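Local coordinates for protein telomerase reverse transcriptase (Candida tropicalis MYA-3404, PDB 6ZD1) that probably extends telomeres as a reverse transcriptase, adding simple sequence repeats to chromosome ends by copying a template in the telomerase RNA, at residues L55-Y60 and T197-N202; N80-V85 and A178-T183; T479-S482 and L488-A491; K483-L488 and N495-L500; L622-I627 and T682-F687. All blocks are in the same frame, centred on the assembly; numbering follows the deposited sequence.

How the contacts relate
From the N terminus, contact 1 closes the widest loop, bringing helix 53-60 to the start of helix 198-216. Contact 2 nests inside it, laying helix 79-93 against the junction of helix 158-179 and strand 180-184. The two touch, and backbone pairing of His198 with Phe179 links them in the RNA-binding region. Contacts 3 and 4 follow in the reverse transcriptase region, centred about 51 and 48 Å from the centre of contact 2. They interlock along the chain: contact 4 opens before contact 3 closes, both use Leu488, and together they fold the segment after helix 469-484 onto that helix and strand 495-500. Contact 5 comes last, joining helices 609-637 and 670-684, its nearest atoms about 17 Å from contact 4.

Contact 1: L55-Y60 and T197-N202; sequences LIYNKY and THSIWN
Tyr57 and Thr197 mark the closest approach of the two backbones, and their CA atoms are still 9.7 Å apart. The 55-60 segment is helical, whereas 197-202 starts at Thr197, the N-cap residue of helix 198-216, whose first turn is closed by the bond from Trp201 N to Thr197 O. Tyr57 spans the gap because its chi1 of 179° turns CG away from the backbone N and swings the ring outward from the helix. The phenol oxygen OH then makes a short hydrogen bond with OG of Ser199 at 2.6 Å, and that serine oxygen lies in the plane of the ring, at its edge. The contact thus ties an N-terminal helix to the point where strand 193-197 of a two-stranded antiparallel hairpin in the RNA-binding region runs into a helix. A weak hydrogen bond of 3.4 Å joins Ser199 OG to Thr197 OG1, so the serine oxygen is shared between the phenol and the N-cap side chain. Thr197 CB stands 4.1 Å from Tyr57 OH.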
# COMPACT_ATOMS: atom_id res chain seq x y z
N LEU A 55 1.63 -30.25 -18.91
CA LEU A 55 1.25 -30.22 -20.32
C LEU A 55 0.33 -29.03 -20.61
O LEU A 55 0.43 -28.42 -21.68
CB LEU A 55 0.56 -31.52 -20.72
CG LEU A 55 1.44 -32.61 -21.33
CD1 LEU A 55 2.02 -32.15 -22.66
CD2 LEU A 55 2.56 -33.03 -20.37
N ILE A 56 -0.53 -28.68 -19.65
CA ILE A 56 -1.31 -27.45 -19.75
C ILE A 56 -0.37 -26.24 -19.75
O ILE A 56 -0.61 -25.24 -20.44
CB ILE A 56 -2.34 -27.37 -18.62
CG1 ILE A 56 -3.30 -28.55 -18.69
CG2 ILE A 56 -3.11 -26.06 -18.67
CD1 ILE A 56 -4.29 -28.59 -17.56
N TYR A 57 0.70 -26.32 -18.96
CA TYR A 57 1.69 -25.24 -18.94
C TYR A 57 2.41 -25.13 -20.28
O TYR A 57 2.69 -24.03 -20.75
CB TYR A 57 2.69 -25.47 -17.80
CG TYR A 57 3.77 -24.42 -17.73
CD1 TYR A 57 3.56 -23.22 -17.05
CD2 TYR A 57 5.01 -24.62 -18.33
CE1 TYR A 57 4.54 -22.25 -16.98
CE2 TYR A 57 6.00 -23.66 -18.26
CZ TYR A 57 5.76 -22.48 -17.59
OH TYR A 57 6.74 -21.52 -17.52
N ASN A 58 2.73 -26.28 -20.89
CA ASN A 58 3.38 -26.26 -22.20
C ASN A 58 2.48 -25.62 -23.26
O ASN A 58 2.98 -24.94 -24.16
CB ASN A 58 3.77 -27.67 -22.62
CG ASN A 58 5.00 -28.18 -21.89
OD1 ASN A 58 5.44 -27.59 -20.91
ND2 ASN A 58 5.57 -29.27 -22.39
N LYS A 59 1.17 -25.83 -23.16
CA LYS A 59 0.27 -25.35 -24.21
C LYS A 59 -0.03 -23.86 -24.06
O LYS A 59 0.01 -23.12 -25.05
CB LYS A 59 -1.02 -26.16 -24.19
CG LYS A 59 -2.00 -25.80 -25.30
CD LYS A 59 -3.22 -26.72 -25.31
CE LYS A 59 -4.17 -26.35 -26.44
NZ LYS A 59 -5.33 -27.28 -26.54
N TYR A 60 -0.32 -23.40 -22.85
CA TYR A 60 -0.86 -22.06 -22.64
C TYR A 60 0.13 -21.06 -22.06
O TYR A 60 -0.00 -19.86 -22.32
CB TYR A 60 -2.08 -22.11 -21.72
CG TYR A 60 -3.22 -22.94 -22.27
CD1 TYR A 60 -4.18 -22.37 -23.09
CD2 TYR A 60 -3.35 -24.29 -21.95
CE1 TYR A 60 -5.23 -23.12 -23.59
CE2 TYR A 60 -4.39 -25.04 -22.44
CZ TYR A 60 -5.33 -24.46 -23.27
OH TYR A 60 -6.37 -25.21 -23.76
N THR A 197 4.82 -15.77 -15.05
CA THR A 197 5.14 -17.17 -14.79
C THR A 197 6.46 -17.25 -14.03
O THR A 197 7.37 -16.44 -14.23
CB THR A 197 5.24 -17.96 -16.10
OG1 THR A 197 6.38 -17.51 -16.85
CG2 THR A 197 3.98 -17.78 -16.93
N HIS A 198 6.55 -18.25 -13.13
CA HIS A 198 7.73 -18.36 -12.28
C HIS A 198 9.01 -18.45 -13.11
O HIS A 198 10.04 -17.88 -12.73
CB HIS A 198 7.62 -19.58 -11.37
CG HIS A 198 6.55 -19.47 -10.32
ND1 HIS A 198 6.55 -18.46 -9.37
CD2 HIS A 198 5.47 -20.24 -10.06
CE1 HIS A 198 5.50 -18.61 -8.58
NE2 HIS A 198 4.83 -19.68 -8.98
N SER A 199 8.95 -19.13 -14.26
CA SER A 199 10.14 -19.28 -15.09
C SER A 199 10.62 -17.93 -15.63
O SER A 199 11.82 -17.64 -15.62
CB SER A 199 9.88 -20.27 -16.23
OG SER A 199 8.69 -19.96 -16.93
N ILE A 200 9.69 -17.10 -16.11
CA ILE A 200 10.11 -15.83 -16.68
C ILE A 200 10.32 -14.78 -15.59
O ILE A 200 11.14 -13.86 -15.76
CB ILE A 200 9.10 -15.34 -17.74
CG1 ILE A 200 9.78 -14.37 -18.70
CG2 ILE A 200 7.90 -14.68 -17.09
CD1 ILE A 200 10.97 -14.95 -19.43
N TRP A 201 9.63 -14.89 -14.46
CA TRP A 201 9.87 -13.94 -13.38
C TRP A 201 11.25 -14.13 -12.77
O TRP A 201 11.95 -13.15 -12.49
CB TRP A 201 8.79 -14.07 -12.30
CG TRP A 201 9.09 -13.22 -11.09
CD1 TRP A 201 9.62 -13.65 -9.91
CD2 TRP A 201 8.88 -11.81 -10.96
NE1 TRP A 201 9.76 -12.59 -9.04
CE2 TRP A 201 9.31 -11.45 -9.66
CE3 TRP A 201 8.37 -10.82 -11.80
CZ2 TRP A 201 9.25 -10.13 -9.19
CZ3 TRP A 201 8.31 -9.52 -11.34
CH2 TRP A 201 8.75 -9.19 -10.04
N ASN A 202 11.66 -15.39 -12.56
CA ASN A 202 12.99 -15.64 -12.02
C ASN A 202 14.08 -15.13 -12.95
O ASN A 202 15.10 -14.60 -12.51
CB ASN A 202 13.18 -17.13 -11.74
CG ASN A 202 12.30 -17.64 -10.61
OD1 ASN A 202 11.92 -16.88 -9.72
ND2 ASN A 202 11.98 -18.92 -10.65

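Contact 2: N80-V85 and A178-T183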
# COMPACT_ATOMS: atom_id res chain seq x y z
N ASN A 80 -6.67 -12.62 -19.84
CA ASN A 80 -7.61 -13.58 -20.42
C ASN A 80 -6.98 -14.97 -20.53
O ASN A 80 -7.68 -15.97 -20.37
CB ASN A 80 -8.10 -13.10 -21.79
CG ASN A 80 -7.06 -13.27 -22.89
OD1 ASN A 80 -5.87 -13.02 -22.68
ND2 ASN A 80 -7.51 -13.69 -24.07
N ARG A 81 -5.67 -15.04 -20.77
CA ARG A 81 -5.00 -16.33 -20.77
C ARG A 81 -4.83 -16.85 -19.35
O ARG A 81 -4.85 -18.07 -19.13
CB ARG A 81 -3.65 -16.23 -21.47
CG ARG A 81 -2.86 -17.53 -21.50
CD ARG A 81 -3.57 -18.59 -22.32
NE ARG A 81 -3.07 -18.65 -23.69
CZ ARG A 81 -3.68 -18.10 -24.74
NH1 ARG A 81 -4.82 -17.44 -24.58
NH2 ARG A 81 -3.14 -18.21 -25.95
N VAL A 82 -4.67 -15.95 -18.38
CA VAL A 82 -4.64 -16.36 -16.98
C VAL A 82 -5.97 -16.98 -16.58
O VAL A 82 -6.01 -18.04 -15.95
CB VAL A 82 -4.29 -15.16 -16.08
CG1 VAL A 82 -4.44 -15.54 -14.62
CG2 VAL A 82 -2.89 -14.66 -16.36
N VAL A 83 -7.07 -16.32 -16.94
CA VAL A 83 -8.39 -16.83 -16.58
C VAL A 83 -8.65 -18.16 -17.27
O VAL A 83 -9.17 -19.10 -16.66
CB VAL A 83 -9.47 -15.79 -16.92
CG1 VAL A 83 -10.86 -16.39 -16.77
CG2 VAL A 83 -9.32 -14.57 -16.03
N GLU A 84 -8.26 -18.27 -18.54
CA GLU A 84 -8.52 -19.50 -19.29
C GLU A 84 -7.80 -20.69 -18.66
O GLU A 84 -8.38 -21.77 -18.53
CB GLU A 84 -8.11 -19.32 -20.75
CG GLU A 84 -8.51 -20.48 -21.65
CD GLU A 84 -8.15 -20.25 -23.11
OE1 GLU A 84 -7.38 -19.31 -23.39
OE2 GLU A 84 -8.62 -21.02 -23.97
N VAL A 85 -6.54 -20.50 -18.26
CA VAL A 85 -5.80 -21.58 -17.62
C VAL A 85 -6.49 -22.00 -16.33
O VAL A 85 -6.67 -23.20 -16.06
CB VAL A 85 -4.34 -21.16 -17.36
CG1 VAL A 85 -3.64 -22.19 -16.48
CG2 VAL A 85 -3.60 -21.01 -18.67
N ALA A 178 0.88 -21.82 -8.13
CA ALA A 178 1.62 -22.87 -8.83
C ALA A 178 2.27 -22.33 -10.10
O ALA A 178 3.38 -22.75 -10.45
CB ALA A 178 0.69 -24.03 -9.16
N PHE A 179 1.60 -21.42 -10.80
CA PHE A 179 2.06 -21.00 -12.12
C PHE A 179 2.62 -19.59 -12.17
O PHE A 179 3.50 -19.33 -12.99
CB PHE A 179 0.91 -21.12 -13.14
CG PHE A 179 0.49 -22.54 -13.42
CD1 PHE A 179 1.24 -23.34 -14.26
CD2 PHE A 179 -0.65 -23.07 -12.84
CE1 PHE A 179 0.86 -24.64 -14.52
CE2 PHE A 179 -1.03 -24.37 -13.10
CZ PHE A 179 -0.28 -25.16 -13.94
N TRP A 180 2.14 -18.67 -11.34
CA TRP A 180 2.49 -17.27 -11.50
C TRP A 180 2.99 -16.65 -10.20
O TRP A 180 2.58 -17.03 -9.10
CB TRP A 180 1.30 -16.44 -12.00
CG TRP A 180 0.74 -16.85 -13.34
CD1 TRP A 180 1.22 -16.50 -14.57
CD2 TRP A 180 -0.42 -17.65 -13.57
NE1 TRP A 180 0.44 -17.06 -15.56
CE2 TRP A 180 -0.58 -17.76 -14.97
CE3 TRP A 180 -1.34 -18.30 -12.74
CZ2 TRP A 180 -1.62 -18.49 -15.55
CZ3 TRP A 180 -2.37 -19.02 -13.31
CH2 TRP A 180 -2.50 -19.11 -14.70
N TYR A 181 3.86 -15.66 -10.35
CA TYR A 181 4.15 -14.69 -9.31
C TYR A 181 3.32 -13.45 -9.62
O TYR A 181 3.31 -12.98 -10.76
CB TYR A 181 5.64 -14.34 -9.28
CG TYR A 181 6.00 -13.25 -8.29
CD1 TYR A 181 6.34 -13.57 -6.98
CD2 TYR A 181 6.02 -11.92 -8.66
CE1 TYR A 181 6.67 -12.58 -6.07
CE2 TYR A 181 6.34 -10.93 -7.76
CZ TYR A 181 6.67 -11.26 -6.47
OH TYR A 181 7.00 -10.28 -5.57
N VAL A 182 2.60 -12.95 -8.61
CA VAL A 182 1.65 -11.85 -8.80
C VAL A 182 2.13 -10.65 -8.00
O VAL A 182 2.28 -10.73 -6.77
CB VAL A 182 0.23 -12.25 -8.39
CG1 VAL A 182 -0.75 -11.14 -8.76
CG2 VAL A 182 -0.17 -13.56 -9.04
N THR A 183 2.35 -9.54 -8.70
CA THR A 183 2.74 -8.28 -8.09
C THR A 183 1.94 -7.15 -8.72
O THR A 183 1.66 -7.18 -9.92
CB THR A 183 4.25 -8.01 -8.27
OG1 THR A 183 4.55 -6.67 -7.87
CG2 THR A 183 4.65 -8.21 -9.72
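Val82 lies over one face of the Trp180 indole, and Val85 meets the same ring near its far corner. The CG1 methyl of Val82 is 4.1 Å from the centroid of the six-membered ring and only 13° off the ring normal, which qualifies it as a CH-pi contact. Its second methyl, CG2, reaches the seam between the two rings, 4.1 Å from Trp180 CE2. The valine and the indole run past each other in opposite directions. Val85 approaches differently: its CB is at the ring edge, in plane, and CG1 comes to 3.7 Å from Trp180 CH2 at a slant. Phe179 CB, from the same segment as the indole, lies 3.6 Å above the opposite face, displaced toward the rim, so each face has an aliphatic carbon near it. Trp180 is where helix 158-179 gives way to strand 180-184, and a chi1 of -60°, which sets CG opposite the carbonyl carbon, sends the indole toward helix 79-93. The contact thereby packs that helix against the start of the two-stranded antiparallel hairpin (180-184 with 193-197) in the telomerase RNA-binding region. Tyr195 of the partner strand packs edge-to-face with the indole. No hydrogen bond or salt bridge spans the two segments. Cohesion between them therefore probably rests on dispersion and the burial of apolar surface, with the indole N-H given a weak partner in Thr77 OG1.

Contact 3: T479-S482 and L488-A491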
# COMPACT_ATOMS: atom_id res chain seq x y z
N THR A 479 15.35 19.19 6.30
CA THR A 479 16.56 19.90 6.70
C THR A 479 17.22 20.57 5.50
O THR A 479 17.69 21.72 5.60
CB THR A 479 17.54 18.92 7.36
OG1 THR A 479 16.91 18.33 8.51
CG2 THR A 479 18.81 19.64 7.80
N MSE A 480 17.29 19.88 4.37
CA MSE A 480 17.90 20.42 3.17
C MSE A 480 17.16 21.65 2.66
O MSE A 480 17.77 22.67 2.38
CB MSE A 480 17.93 19.35 2.07
CG MSE A 480 18.54 19.82 0.77
SE MSE A 480 18.33 18.54 -0.68
CE MSE A 480 16.38 18.54 -0.80
N VAL A 481 15.83 21.54 2.56
CA VAL A 481 15.03 22.66 2.08
C VAL A 481 15.18 23.86 3.00
O VAL A 481 15.28 25.01 2.53
CB VAL A 481 13.55 22.24 1.94
CG1 VAL A 481 12.66 23.46 1.79
CG2 VAL A 481 13.38 21.31 0.74
N SER A 482 15.27 23.62 4.31
CA SER A 482 15.28 24.72 5.27
C SER A 482 16.61 25.46 5.28
O SER A 482 16.63 26.68 5.49
CB SER A 482 14.97 24.18 6.67
OG SER A 482 15.08 25.20 7.65
N LEU A 488 13.70 32.66 0.83
CA LEU A 488 12.30 32.51 0.46
C LEU A 488 11.31 32.91 1.54
O LEU A 488 10.16 33.20 1.21
CB LEU A 488 12.02 31.06 0.03
CG LEU A 488 12.58 30.65 -1.34
CD1 LEU A 488 12.23 29.21 -1.67
CD2 LEU A 488 12.08 31.58 -2.43
N TRP A 489 11.72 32.95 2.81
CA TRP A 489 10.78 32.99 3.93
C TRP A 489 10.83 34.30 4.70
O TRP A 489 10.45 34.35 5.88
CB TRP A 489 11.03 31.80 4.86
CG TRP A 489 11.23 30.51 4.11
CD1 TRP A 489 10.33 29.89 3.28
CD2 TRP A 489 12.39 29.68 4.12
NE1 TRP A 489 10.87 28.73 2.78
CE2 TRP A 489 12.13 28.58 3.28
CE3 TRP A 489 13.63 29.75 4.77
CZ2 TRP A 489 13.07 27.56 3.07
CZ3 TRP A 489 14.55 28.75 4.56
CH2 TRP A 489 14.27 27.67 3.71
N GLU A 490 11.31 35.37 4.07
CA GLU A 490 11.08 36.73 4.54
C GLU A 490 10.22 37.52 3.57
O GLU A 490 9.86 38.67 3.86
CB GLU A 490 12.40 37.45 4.79
CG GLU A 490 13.16 36.96 6.02
CD GLU A 490 13.82 35.61 5.80
OE1 GLU A 490 14.39 35.40 4.71
OE2 GLU A 490 13.77 34.76 6.71
N ALA A 491 9.90 36.95 2.41
CA ALA A 491 9.04 37.54 1.40
C ALA A 491 8.01 36.52 0.92
O ALA A 491 7.77 36.35 -0.28
CB ALA A 491 9.86 38.09 0.24
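Trp489 carries this contact, pushing the benzene edge of its indole against the backbone of Val481 and Ser482 in the last turns of helix 469-484. The segment reaches that point from Leu488, which does not itself touch 479-482 but puts its CB 3.7 Å above one face of the indole. At Trp489 the chain is in an irregular loop; CG lies opposite the carbonyl carbon (chi1 -45°), and this throws the ring back at the helix. Its CH2 corner sits 3.1 Å from both Val481 O and Ser482 O, and CZ3 is equally close to Ser482 O; both oxygens lie near the ring plane, at the edge. Side-chain carbon adds little, Val481 CG1 being 4.3 Å from Trp489 CZ2. The pyrrole end is held separately, NE1 donating a hydrogen bond to Ser304 OG. Beyond Trp489 the loop runs on to strand 495-500 of the reverse transcriptase sheet. An aromatic edge set against carbonyl oxygens is consistent with weak C-H...O attraction between the slightly positive ring hydrogens and the partial negative charge expected at the C-terminal end of the helix, so the fit may be electrostatic as well as steric, although no conventional hydrogen bond links the two segments.

Contact 4: K483-L488 and N495-L500; sequences KEFKFL and NLLLRL
Phe485 presents one face of its ring to Leu497, whose CD2 methyl lies 4.1 Å from the ring centroid and 16° off the normal, a CH-pi contact displaced toward the rim. The ring also takes part in a cation-pi contact with Lys520. The other flat group, the Asn495 amide, extends ND2 to Leu488 O at 3.1 Å; the N-H...O angle of 134° marks this hydrogen bond as weak, and the Leu488 CD2 methyl crowds the same nitrogen at 3.4 Å. Leu488 has a second branch in use: CD1 rests 3.8 Å from Leu497 CD2, and the two leucines cross at about a right angle. Leu497 CD2 is thus wedged between ring and leucine, a placement that follows from CG lying anti to the backbone N (chi1 -180°). A tight inverse gamma turn centred on Phe487 brings Leu488 there. Strand 495-500 is an edge strand of the four-stranded antiparallel sheet and pairs with 503-508; the VDD sequence expected of reverse transcriptase motif C falls at the turn between them and the start of 503-508. Helix 511-520 packs beside the contact through Val517 on Phe485 and Thr513 on Asn495, and Phe506 of strand 503-508 touches both Leu488 and Asn495.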
# COMPACT_ATOMS: atom_id res chain seq x y z
N LYS A 483 17.72 24.76 5.04
CA LYS A 483 19.03 25.39 5.07
C LYS A 483 19.45 25.94 3.72
O LYS A 483 20.24 26.89 3.66
CB LYS A 483 20.09 24.40 5.56
CG LYS A 483 19.86 23.83 6.95
CD LYS A 483 21.06 23.02 7.42
CE LYS A 483 21.39 21.88 6.46
NZ LYS A 483 22.55 21.07 6.92
N GLU A 484 18.95 25.36 2.63
CA GLU A 484 19.41 25.70 1.30
C GLU A 484 18.60 26.81 0.63
O GLU A 484 19.15 27.54 -0.20
CB GLU A 484 19.42 24.45 0.42
CG GLU A 484 20.52 23.44 0.77
CD GLU A 484 21.91 23.97 0.48
OE1 GLU A 484 22.05 24.86 -0.38
OE2 GLU A 484 22.87 23.49 1.12
N PHE A 485 17.34 27.00 1.02
CA PHE A 485 16.44 27.93 0.35
C PHE A 485 16.10 29.11 1.26
O PHE A 485 14.95 29.56 1.31
CB PHE A 485 15.16 27.23 -0.10
CG PHE A 485 15.36 26.31 -1.27
CD1 PHE A 485 15.35 26.79 -2.56
CD2 PHE A 485 15.54 24.95 -1.07
CE1 PHE A 485 15.52 25.94 -3.64
CE2 PHE A 485 15.71 24.09 -2.14
CZ PHE A 485 15.70 24.59 -3.42
N LYS A 486 17.10 29.60 1.99
CA LYS A 486 16.88 30.65 2.98
C LYS A 486 16.22 31.89 2.37
O LYS A 486 15.40 32.54 3.03
CB LYS A 486 18.20 31.04 3.65
CG LYS A 486 18.83 29.92 4.46
CD LYS A 486 20.20 30.32 4.99
CE LYS A 486 20.82 29.20 5.81
NZ LYS A 486 22.20 29.53 6.26
N PHE A 487 16.53 32.21 1.12
CA PHE A 487 15.99 33.42 0.52
C PHE A 487 14.59 33.19 -0.01
O PHE A 487 14.29 33.50 -1.16
CB PHE A 487 16.90 33.90 -0.61
CG PHE A 487 17.30 32.80 -1.58
CD1 PHE A 487 16.52 32.50 -2.68
CD2 PHE A 487 18.46 32.07 -1.37
CE1 PHE A 487 16.87 31.49 -3.55
CE2 PHE A 487 18.82 31.06 -2.25
CZ PHE A 487 18.03 30.77 -3.34
N LEU A 488 13.70 32.66 0.83
CA LEU A 488 12.30 32.51 0.46
C LEU A 488 11.31 32.91 1.54
O LEU A 488 10.16 33.20 1.21
CB LEU A 488 12.02 31.06 0.03
CG LEU A 488 12.58 30.65 -1.34
CD1 LEU A 488 12.23 29.21 -1.67
CD2 LEU A 488 12.08 31.58 -2.43
N ASN A 495 6.26 34.56 -3.14
CA ASN A 495 6.72 33.29 -3.69
C ASN A 495 6.37 32.16 -2.73
O ASN A 495 6.22 32.37 -1.52
CB ASN A 495 8.22 33.32 -3.97
CG ASN A 495 9.00 34.04 -2.90
OD1 ASN A 495 9.39 35.19 -3.08
ND2 ASN A 495 9.22 33.37 -1.77
N LEU A 496 6.23 30.96 -3.29
CA LEU A 496 5.77 29.79 -2.55
C LEU A 496 6.52 28.56 -3.03
O LEU A 496 6.52 28.26 -4.23
CB LEU A 496 4.26 29.59 -2.73
CG LEU A 496 3.71 28.25 -2.25
CD1 LEU A 496 3.74 28.19 -0.73
CD2 LEU A 496 2.31 28.01 -2.79
N LEU A 497 7.15 27.84 -2.10
CA LEU A 497 7.82 26.58 -2.38
C LEU A 497 7.15 25.46 -1.60
O LEU A 497 6.86 25.61 -0.40
CB LEU A 497 9.31 26.65 -2.01
CG LEU A 497 10.15 25.39 -2.25
CD1 LEU A 497 10.29 25.12 -3.74
CD2 LEU A 497 11.52 25.51 -1.59
N LEU A 498 6.92 24.33 -2.27
CA LEU A 498 6.25 23.18 -1.69
C LEU A 498 7.03 21.92 -2.03
O LEU A 498 7.62 21.82 -3.12
CB LEU A 498 4.81 23.04 -2.20
CG LEU A 498 3.84 24.17 -1.87
CD1 LEU A 498 2.49 23.85 -2.48
CD2 LEU A 498 3.72 24.34 -0.36
N ARG A 499 7.06 20.97 -1.09
CA ARG A 499 7.77 19.72 -1.27
C ARG A 499 6.83 18.56 -0.97
O ARG A 499 6.15 18.54 0.06
CB ARG A 499 9.02 19.65 -0.38
CG ARG A 499 9.89 18.43 -0.64
CD ARG A 499 11.12 18.40 0.25
NE ARG A 499 10.78 18.19 1.65
CZ ARG A 499 10.48 17.01 2.18
NH1 ARG A 499 10.48 15.92 1.41
NH2 ARG A 499 10.18 16.91 3.46
N LEU A 500 6.84 17.58 -1.88
CA LEU A 500 6.03 16.33 -1.76
C LEU A 500 6.95 15.14 -2.06
O LEU A 500 7.18 14.85 -3.25
CB LEU A 500 4.88 16.40 -2.77
CG LEU A 500 3.76 15.38 -2.54
CD1 LEU A 500 3.68 14.97 -1.08
CD2 LEU A 500 2.42 15.94 -3.01

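Contact 5: L622-I627 and T682-F687; sequences LTFEAI and TKSLAF
Phe624 and Ser684 bring the two backbones close, CA to CA 6.3 Å, and the apolar contacts spread from there. Carbon meets carbon first: Phe624 CB is 3.7 Å from Ser684 CB, and the serine methylene also leans on ring atom CG. Further out on the phenylalanine, Leu685 CD2 touches CD1 at 3.8 Å, the two side chains crossing at a slant. A ring-edge contact forms the second group. The CG2 methyl of Ile627 lies near the plane of the Phe687 ring and 3.9 Å from its CZ, so the methyl meets the rim and not a face. Phe687 gets there with CG between its backbone N and carbonyl carbon (chi1 75°), which folds the ring back toward helix 609-637. Polar groups serve each segment by itself: Ser684 OG bonds to Thr680 O one turn earlier, and the chain leaving helix 670-684 is closed by Leu685 N to Thr682 O and Ala686 N to Lys683 O. The setting is a helical bundle, consistent with the C-terminal extension, or thumb, of telomerase reverse transcriptases. Phe645 of helix 642-664 touches Phe624, Ile627 and Leu685 alike, while Leu589 of helix 582-596 packs on Ile627 and Ile695 of helix 692-699 on Leu685.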
# COMPACT_ATOMS: atom_id res chain seq x y z
N LEU A 622 -14.73 8.30 -4.20
CA LEU A 622 -15.15 7.73 -5.47
C LEU A 622 -16.21 6.65 -5.26
O LEU A 622 -17.17 6.55 -6.04
CB LEU A 622 -13.95 7.15 -6.21
CG LEU A 622 -13.02 8.21 -6.78
CD1 LEU A 622 -11.85 7.54 -7.47
CD2 LEU A 622 -13.78 9.11 -7.73
N THR A 623 -16.07 5.85 -4.20
CA THR A 623 -17.05 4.80 -3.95
C THR A 623 -18.40 5.40 -3.60
O THR A 623 -19.43 4.97 -4.14
CB THR A 623 -16.56 3.89 -2.83
OG1 THR A 623 -15.26 3.37 -3.17
CG2 THR A 623 -17.52 2.72 -2.64
N PHE A 624 -18.43 6.42 -2.74
CA PHE A 624 -19.70 7.02 -2.36
C PHE A 624 -20.27 7.90 -3.46
O PHE A 624 -21.50 8.05 -3.56
CB PHE A 624 -19.55 7.81 -1.06
CG PHE A 624 -19.38 6.94 0.14
CD1 PHE A 624 -20.49 6.36 0.74
CD2 PHE A 624 -18.13 6.67 0.65
CE1 PHE A 624 -20.34 5.55 1.85
CE2 PHE A 624 -17.97 5.85 1.75
CZ PHE A 624 -19.08 5.29 2.35
N GLU A 625 -19.41 8.48 -4.30
CA GLU A 625 -19.93 9.21 -5.46
C GLU A 625 -20.73 8.29 -6.37
O GLU A 625 -21.71 8.74 -6.99
CB GLU A 625 -18.77 9.85 -6.24
CG GLU A 625 -18.27 11.16 -5.65
CD GLU A 625 -16.89 11.55 -6.18
OE1 GLU A 625 -16.52 11.10 -7.28
OE2 GLU A 625 -16.18 12.30 -5.47
N ALA A 626 -20.37 7.01 -6.44
CA ALA A 626 -21.18 6.07 -7.22
C ALA A 626 -22.53 5.85 -6.57
O ALA A 626 -23.55 5.77 -7.26
CB ALA A 626 -20.43 4.75 -7.38
N ILE A 627 -22.57 5.79 -5.23
CA ILE A 627 -23.84 5.60 -4.53
C ILE A 627 -24.74 6.81 -4.75
O ILE A 627 -25.93 6.67 -5.06
CB ILE A 627 -23.59 5.36 -3.03
CG1 ILE A 627 -22.84 4.05 -2.81
CG2 ILE A 627 -24.90 5.35 -2.26
CD1 ILE A 627 -22.42 3.83 -1.37
N THR A 682 -19.22 10.20 7.00
CA THR A 682 -20.25 11.17 7.38
C THR A 682 -20.40 12.26 6.32
O THR A 682 -21.51 12.56 5.88
CB THR A 682 -19.89 11.80 8.73
OG1 THR A 682 -19.70 10.78 9.71
CG2 THR A 682 -20.99 12.74 9.18
N LYS A 683 -19.28 12.85 5.90
CA LYS A 683 -19.32 13.91 4.90
C LYS A 683 -19.87 13.38 3.57
O LYS A 683 -20.75 13.99 2.97
CB LYS A 683 -17.93 14.50 4.72
CG LYS A 683 -17.90 15.89 4.09
CD LYS A 683 -17.72 15.81 2.58
CE LYS A 683 -17.69 17.20 1.96
NZ LYS A 683 -18.94 17.96 2.27
N SER A 684 -19.38 12.21 3.14
CA SER A 684 -19.78 11.64 1.86
C SER A 684 -21.25 11.22 1.83
O SER A 684 -21.78 10.93 0.75
CB SER A 684 -18.91 10.42 1.53
OG SER A 684 -17.54 10.79 1.38
N LEU A 685 -21.90 11.13 2.99
CA LEU A 685 -23.32 10.79 3.05
C LEU A 685 -24.20 12.00 3.30
O LEU A 685 -25.37 11.84 3.67
CB LEU A 685 -23.56 9.72 4.11
CG LEU A 685 -22.95 8.35 3.83
CD1 LEU A 685 -23.22 7.42 4.99
CD2 LEU A 685 -23.49 7.77 2.53
N ALA A 686 -23.68 13.21 3.11
CA ALA A 686 -24.50 14.41 3.31
C ALA A 686 -25.72 14.41 2.40
O ALA A 686 -26.77 14.93 2.79
CB ALA A 686 -23.66 15.67 3.08
N PHE A 687 -25.60 13.85 1.19
CA PHE A 687 -26.74 13.79 0.28
C PHE A 687 -27.87 12.91 0.80
O PHE A 687 -29.00 13.02 0.31
CB PHE A 687 -26.29 13.26 -1.09
CG PHE A 687 -26.04 11.77 -1.11
CD1 PHE A 687 -24.83 11.26 -0.66
CD2 PHE A 687 -27.01 10.90 -1.58
CE1 PHE A 687 -24.60 9.89 -0.67
CE2 PHE A 687 -26.78 9.53 -1.59
CZ PHE A 687 -25.57 9.03 -1.14